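PDB 4YV9: transcriptional regulator, which binds SHP pheromone peptides as a quorum-sensing receptor and probably regulates transcription by binding DNA through a helix-turn-helix domain. Local coordinates for residues 103-115 against 143-155. Numbering follows the deposited sequence.
Sequences DYESTMIKAILSS and YEIILLGNCSRFI
Met108 (selenomethionine) is the knob, seated among Ile146, Leu147, Asn150 and Cys151. With CG anti to the backbone N (chi1 177°) and the chain extended, the side chain reaches across the face of helix 143-151: CB lies 3.8 Å from Leu147 CD2, and CE ends 3.9 Å from Ile146 CG2. Ala111 permits the closest backbone approach, its CA 5.5 Å from that of Cys151.

Polar contacts lie at the two ends of this apolar patch. Tyr143 OH donates to Glu105 OE2 (2.7 Å), entering from above the carboxylate plane, while the same hydroxyl meets the edge of the Tyr104 ring. Toward the C-terminal ends, Ala111 O receives a short bond from Ser114 OG and a weak, bent one from Arg153 NH2 (125° at the hydrogen).

In the second shell, Leu76, Leu77 and Val80 of helix 72-85 back Glu105, Met108 and Ile112. Asn150 ND2 hydrogen-bonds the backbone of the bound peptide, which Ile112 and Ile146 also touch. Helices 103-113 and 143-151 run in the same general direction, crossing at 35° with axes 9.1 Å apart; helix 124-136 comes between them in sequence, consistent with the alternate-helix packing of a TPR-like repeat domain, here bordering the peptide site.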
loop_
_atom_site.group_PDB
_atom_site.type_symbol
_atom_site.label_atom_id
_atom_site.label_comp_id
_atom_site.label_asym_id
_atom_site.label_seq_id
_atom_site.Cartn_x
_atom_site.Cartn_y
_atom_site.Cartn_z
ATOM N N ASP B 103 16.547 -14.206 -18.492
ATOM C CA ASP B 103 16.634 -15.500 -17.807
ATOM C C ASP B 103 15.647 -15.616 -16.655
ATOM O O ASP B 103 14.867 -16.566 -16.606
ATOM C CB ASP B 103 18.052 -15.768 -17.293
ATOM C CG ASP B 103 18.267 -17.229 -16.893
ATOM O OD1 ASP B 103 17.902 -18.138 -17.676
ATOM O OD2 ASP B 103 18.797 -17.479 -15.790
ATOM N N TYR B 104 15.655 -14.649 -15.741
ATOM C CA TYR B 104 14.805 -14.756 -14.561
ATOM C C TYR B 104 13.328 -14.635 -14.917
ATOM O O TYR B 104 12.494 -15.337 -14.343
ATOM C CB TYR B 104 15.173 -13.702 -13.518
ATOM C CG TYR B 104 16.644 -13.695 -13.179
ATOM C CD1 TYR B 104 17.371 -14.875 -13.146
ATOM C CD2 TYR B 104 17.311 -12.500 -12.924
ATOM C CE1 TYR B 104 18.712 -14.873 -12.857
ATOM C CE2 TYR B 104 18.650 -12.490 -12.632
ATOM C CZ TYR B 104 19.345 -13.675 -12.599
ATOM O OH TYR B 104 20.685 -13.668 -12.313
ATOM N N GLU B 105 13.013 -13.760 -15.865
ATOM C CA GLU B 105 11.638 -13.594 -16.323
ATOM C C GLU B 105 11.084 -14.877 -16.967
ATOM O O GLU B 105 9.967 -15.293 -16.679
ATOM C CB GLU B 105 11.531 -12.444 -17.321
ATOM C CG GLU B 105 11.651 -11.022 -16.715
ATOM C CD GLU B 105 13.074 -10.647 -16.380
ATOM O OE1 GLU B 105 13.980 -11.451 -16.686
ATOM O OE2 GLU B 105 13.292 -9.557 -15.804
ATOM N N SER B 106 11.848 -15.492 -17.855
ATOM C CA SER B 106 11.323 -16.671 -18.535
ATOM C C SER B 106 11.264 -17.816 -17.546
ATOM O O SER B 106 10.329 -18.605 -17.588
ATOM C CB SER B 106 12.149 -17.031 -19.774
ATOM O OG SER B 106 13.512 -17.226 -19.460
ATOM N N THR B 107 12.241 -17.894 -16.639
ATOM C CA THR B 107 12.203 -18.902 -15.583
ATOM C C THR B 107 10.916 -18.745 -14.770
ATOM O O THR B 107 10.251 -19.727 -14.451
ATOM C CB THR B 107 13.438 -18.821 -14.640
ATOM O OG1 THR B 107 14.594 -19.346 -15.314
ATOM C CG2 THR B 107 13.185 -19.642 -13.377
HETATM N N MSE B 108 10.551 -17.501 -14.472
HETATM C CA MSE B 108 9.289 -17.216 -13.803
HETATM C C MSE B 108 8.034 -17.523 -14.646
HETATM O O MSE B 108 7.014 -17.973 -14.118
HETATM C CB MSE B 108 9.254 -15.750 -13.379
HETATM C CG MSE B 108 7.957 -15.368 -12.754
HETATM SE SE MSE B 108 7.812 -13.446 -12.320
HETATM C CE MSE B 108 5.900 -13.439 -12.249
ATOM N N ILE B 109 8.099 -17.239 -15.940
ATOM C CA ILE B 109 6.979 -17.542 -16.844
ATOM C C ILE B 109 6.736 -19.052 -16.915
ATOM O O ILE B 109 5.590 -19.509 -16.918
ATOM C CB ILE B 109 7.226 -16.996 -18.254
ATOM C CG1 ILE B 109 7.287 -15.472 -18.218
ATOM C CG2 ILE B 109 6.095 -17.408 -19.205
ATOM C CD1 ILE B 109 7.770 -14.851 -19.511
ATOM N N LYS B 110 7.823 -19.819 -16.949
ATOM C CA LYS B 110 7.737 -21.280 -16.942
ATOM C C LYS B 110 7.114 -21.786 -15.646
ATOM O O LYS B 110 6.309 -22.718 -15.660
ATOM C CB LYS B 110 9.119 -21.910 -17.137
ATOM C CG LYS B 110 9.776 -21.589 -18.480
ATOM C CD LYS B 110 11.076 -22.371 -18.664
ATOM C CE LYS B 110 11.846 -21.889 -19.879
ATOM N NZ LYS B 110 13.075 -22.711 -20.100
ATOM N N ALA B 111 7.495 -21.178 -14.526
ATOM C CA ALA B 111 6.952 -21.565 -13.223
ATOM C C ALA B 111 5.446 -21.351 -13.187
ATOM O O ALA B 111 4.697 -22.200 -12.715
ATOM C CB ALA B 111 7.622 -20.773 -12.098
ATOM N N ILE B 112 5.011 -20.201 -13.684
ATOM C CA ILE B 112 3.592 -19.863 -13.674
ATOM C C ILE B 112 2.838 -20.749 -14.638
ATOM O O ILE B 112 1.781 -21.291 -14.310
ATOM C CB ILE B 112 3.354 -18.385 -14.052
ATOM C CG1 ILE B 112 3.846 -17.476 -12.938
ATOM C CG2 ILE B 112 1.875 -18.129 -14.332
ATOM C CD1 ILE B 112 4.174 -16.078 -13.412
ATOM N N LEU B 113 3.396 -20.891 -15.834
ATOM C CA LEU B 113 2.791 -21.707 -16.881
ATOM C C LEU B 113 2.632 -23.168 -16.466
ATOM O O LEU B 113 1.709 -23.845 -16.925
ATOM C CB LEU B 113 3.621 -21.616 -18.164
ATOM C CG LEU B 113 3.275 -22.551 -19.321
ATOM C CD1 LEU B 113 1.856 -22.322 -19.774
ATOM C CD2 LEU B 113 4.245 -22.337 -20.461
ATOM N N SER B 114 3.527 -23.657 -15.609
ATOM C CA SER B 114 3.456 -25.044 -15.140
ATOM C C SER B 114 2.198 -25.305 -14.314
ATOM O O SER B 114 1.784 -26.456 -14.156
ATOM C CB SER B 114 4.683 -25.406 -14.305
ATOM O OG SER B 114 4.670 -24.700 -13.079
ATOM N N SER B 115 1.598 -24.241 -13.780
ATOM C CA SER B 115 0.391 -24.372 -12.965
ATOM C C SER B 115 -0.871 -24.579 -13.789
ATOM O O SER B 115 -1.936 -24.822 -13.232
ATOM C CB SER B 115 0.207 -23.148 -12.061
ATOM O OG SER B 115 0.789 -23.358 -10.784
ATOM N N TYR B 143 10.662 -6.728 -7.428
ATOM C CA TYR B 143 11.187 -7.708 -8.399
ATOM C C TYR B 143 11.570 -9.039 -7.757
ATOM O O TYR B 143 11.081 -10.108 -8.157
ATOM C CB TYR B 143 12.407 -7.109 -9.113
ATOM C CG TYR B 143 13.008 -7.900 -10.271
ATOM C CD1 TYR B 143 12.268 -8.158 -11.416
ATOM C CD2 TYR B 143 14.345 -8.306 -10.246
ATOM C CE1 TYR B 143 12.825 -8.811 -12.493
ATOM C CE2 TYR B 143 14.913 -8.967 -11.324
ATOM C CZ TYR B 143 14.139 -9.220 -12.442
ATOM O OH TYR B 143 14.670 -9.872 -13.533
ATOM N N GLU B 144 12.444 -8.976 -6.758
ATOM C CA GLU B 144 12.948 -10.192 -6.130
ATOM C C GLU B 144 11.843 -10.915 -5.378
ATOM O O GLU B 144 11.783 -12.147 -5.390
ATOM C CB GLU B 144 14.118 -9.871 -5.186
ATOM C CG GLU B 144 15.403 -9.462 -5.897
ATOM C CD GLU B 144 15.399 -8.005 -6.389
ATOM O OE1 GLU B 144 14.665 -7.161 -5.827
ATOM O OE2 GLU B 144 16.129 -7.712 -7.356
ATOM N N ILE B 145 10.959 -10.151 -4.741
ATOM C CA ILE B 145 9.853 -10.719 -3.981
ATOM C C ILE B 145 8.879 -11.451 -4.912
ATOM O O ILE B 145 8.441 -12.564 -4.619
ATOM C CB ILE B 145 9.090 -9.615 -3.179
ATOM C CG1 ILE B 145 10.004 -8.965 -2.136
ATOM C CG2 ILE B 145 7.852 -10.195 -2.494
ATOM C CD1 ILE B 145 9.432 -7.638 -1.606
ATOM N N ILE B 146 8.546 -10.833 -6.038
ATOM C CA ILE B 146 7.613 -11.455 -6.986
ATOM C C ILE B 146 8.243 -12.684 -7.665
ATOM O O ILE B 146 7.581 -13.708 -7.889
ATOM C CB ILE B 146 7.156 -10.437 -8.041
ATOM C CG1 ILE B 146 6.327 -9.326 -7.382
ATOM C CG2 ILE B 146 6.352 -11.124 -9.170
ATOM C CD1 ILE B 146 5.048 -9.803 -6.764
ATOM N N LEU B 147 9.528 -12.592 -7.989
ATOM C CA LEU B 147 10.229 -13.745 -8.539
ATOM C C LEU B 147 10.161 -14.925 -7.569
ATOM O O LEU B 147 9.763 -16.025 -7.952
ATOM C CB LEU B 147 11.675 -13.396 -8.857
ATOM C CG LEU B 147 11.900 -12.589 -10.137
ATOM C CD1 LEU B 147 13.348 -12.123 -10.190
ATOM C CD2 LEU B 147 11.542 -13.445 -11.379
ATOM N N LEU B 148 10.530 -14.688 -6.314
ATOM C CA LEU B 148 10.523 -15.741 -5.306
ATOM C C LEU B 148 9.133 -16.321 -5.120
ATOM O O LEU B 148 8.963 -17.537 -5.084
ATOM C CB LEU B 148 11.039 -15.225 -3.957
ATOM C CG LEU B 148 10.906 -16.205 -2.787
ATOM C CD1 LEU B 148 11.875 -17.343 -2.980
ATOM C CD2 LEU B 148 11.151 -15.526 -1.442
ATOM N N GLY B 149 8.145 -15.441 -5.002
ATOM C CA GLY B 149 6.777 -15.861 -4.779
ATOM C C GLY B 149 6.297 -16.782 -5.885
ATOM O O GLY B 149 5.700 -17.816 -5.618
ATOM N N ASN B 150 6.593 -16.435 -7.131
ATOM C CA ASN B 150 6.046 -17.202 -8.240
ATOM C C ASN B 150 6.880 -18.428 -8.631
ATOM O O ASN B 150 6.399 -19.288 -9.354
ATOM C CB ASN B 150 5.837 -16.280 -9.440
ATOM C CG ASN B 150 4.616 -15.390 -9.269
ATOM O OD1 ASN B 150 3.540 -15.862 -8.915
ATOM N ND2 ASN B 150 4.779 -14.111 -9.510
ATOM N N CYS B 151 8.106 -18.528 -8.128
ATOM C CA CYS B 151 8.953 -19.683 -8.438
ATOM C C CYS B 151 9.085 -20.660 -7.271
ATOM O O CYS B 151 9.780 -21.669 -7.388
ATOM C CB CYS B 151 10.348 -19.218 -8.870
ATOM S SG CYS B 151 10.326 -18.339 -10.448
ATOM N N SER B 152 8.410 -20.366 -6.160
ATOM C CA SER B 152 8.595 -21.111 -4.907
ATOM C C SER B 152 8.331 -22.607 -5.036
ATOM O O SER B 152 8.944 -23.423 -4.341
ATOM C CB SER B 152 7.695 -20.531 -3.809
ATOM O OG SER B 152 8.196 -19.267 -3.372
ATOM N N ARG B 153 7.417 -22.981 -5.919
ATOM C CA ARG B 153 7.093 -24.403 -6.055
ATOM C C ARG B 153 8.252 -25.219 -6.616
ATOM O O ARG B 153 8.231 -26.449 -6.570
ATOM C CB ARG B 153 5.860 -24.588 -6.932
ATOM C CG ARG B 153 4.559 -24.708 -6.151
ATOM C CD ARG B 153 3.419 -24.809 -7.126
ATOM N NE ARG B 153 3.622 -23.798 -8.155
ATOM C CZ ARG B 153 3.481 -24.005 -9.458
ATOM N NH1 ARG B 153 3.121 -25.208 -9.920
ATOM N NH2 ARG B 153 3.711 -22.995 -10.297
ATOM N N PHE B 154 9.263 -24.545 -7.154
ATOM C CA PHE B 154 10.371 -25.261 -7.766
ATOM C C PHE B 154 11.684 -25.087 -7.012
ATOM O O PHE B 154 12.725 -25.538 -7.476
ATOM C CB PHE B 154 10.513 -24.823 -9.217
ATOM C CG PHE B 154 9.296 -25.127 -10.042
ATOM C CD1 PHE B 154 9.122 -26.389 -10.595
ATOM C CD2 PHE B 154 8.311 -24.170 -10.232
ATOM C CE1 PHE B 154 7.995 -26.685 -11.344
ATOM C CE2 PHE B 154 7.182 -24.454 -10.978
ATOM C CZ PHE B 154 7.024 -25.715 -11.539
ATOM N N ILE B 155 11.621 -24.446 -5.845
ATOM C CA ILE B 155 12.774 -24.301 -4.958
ATOM C C ILE B 155 12.728 -25.343 -3.834
ATOM O O ILE B 155 11.681 -25.536 -3.210
ATOM C CB ILE B 155 12.826 -22.874 -4.359
ATOM C CG1 ILE B 155 12.745 -21.841 -5.485
ATOM C CG2 ILE B 155 14.078 -22.693 -3.501
ATOM C CD1 ILE B 155 12.567 -20.386 -5.044
#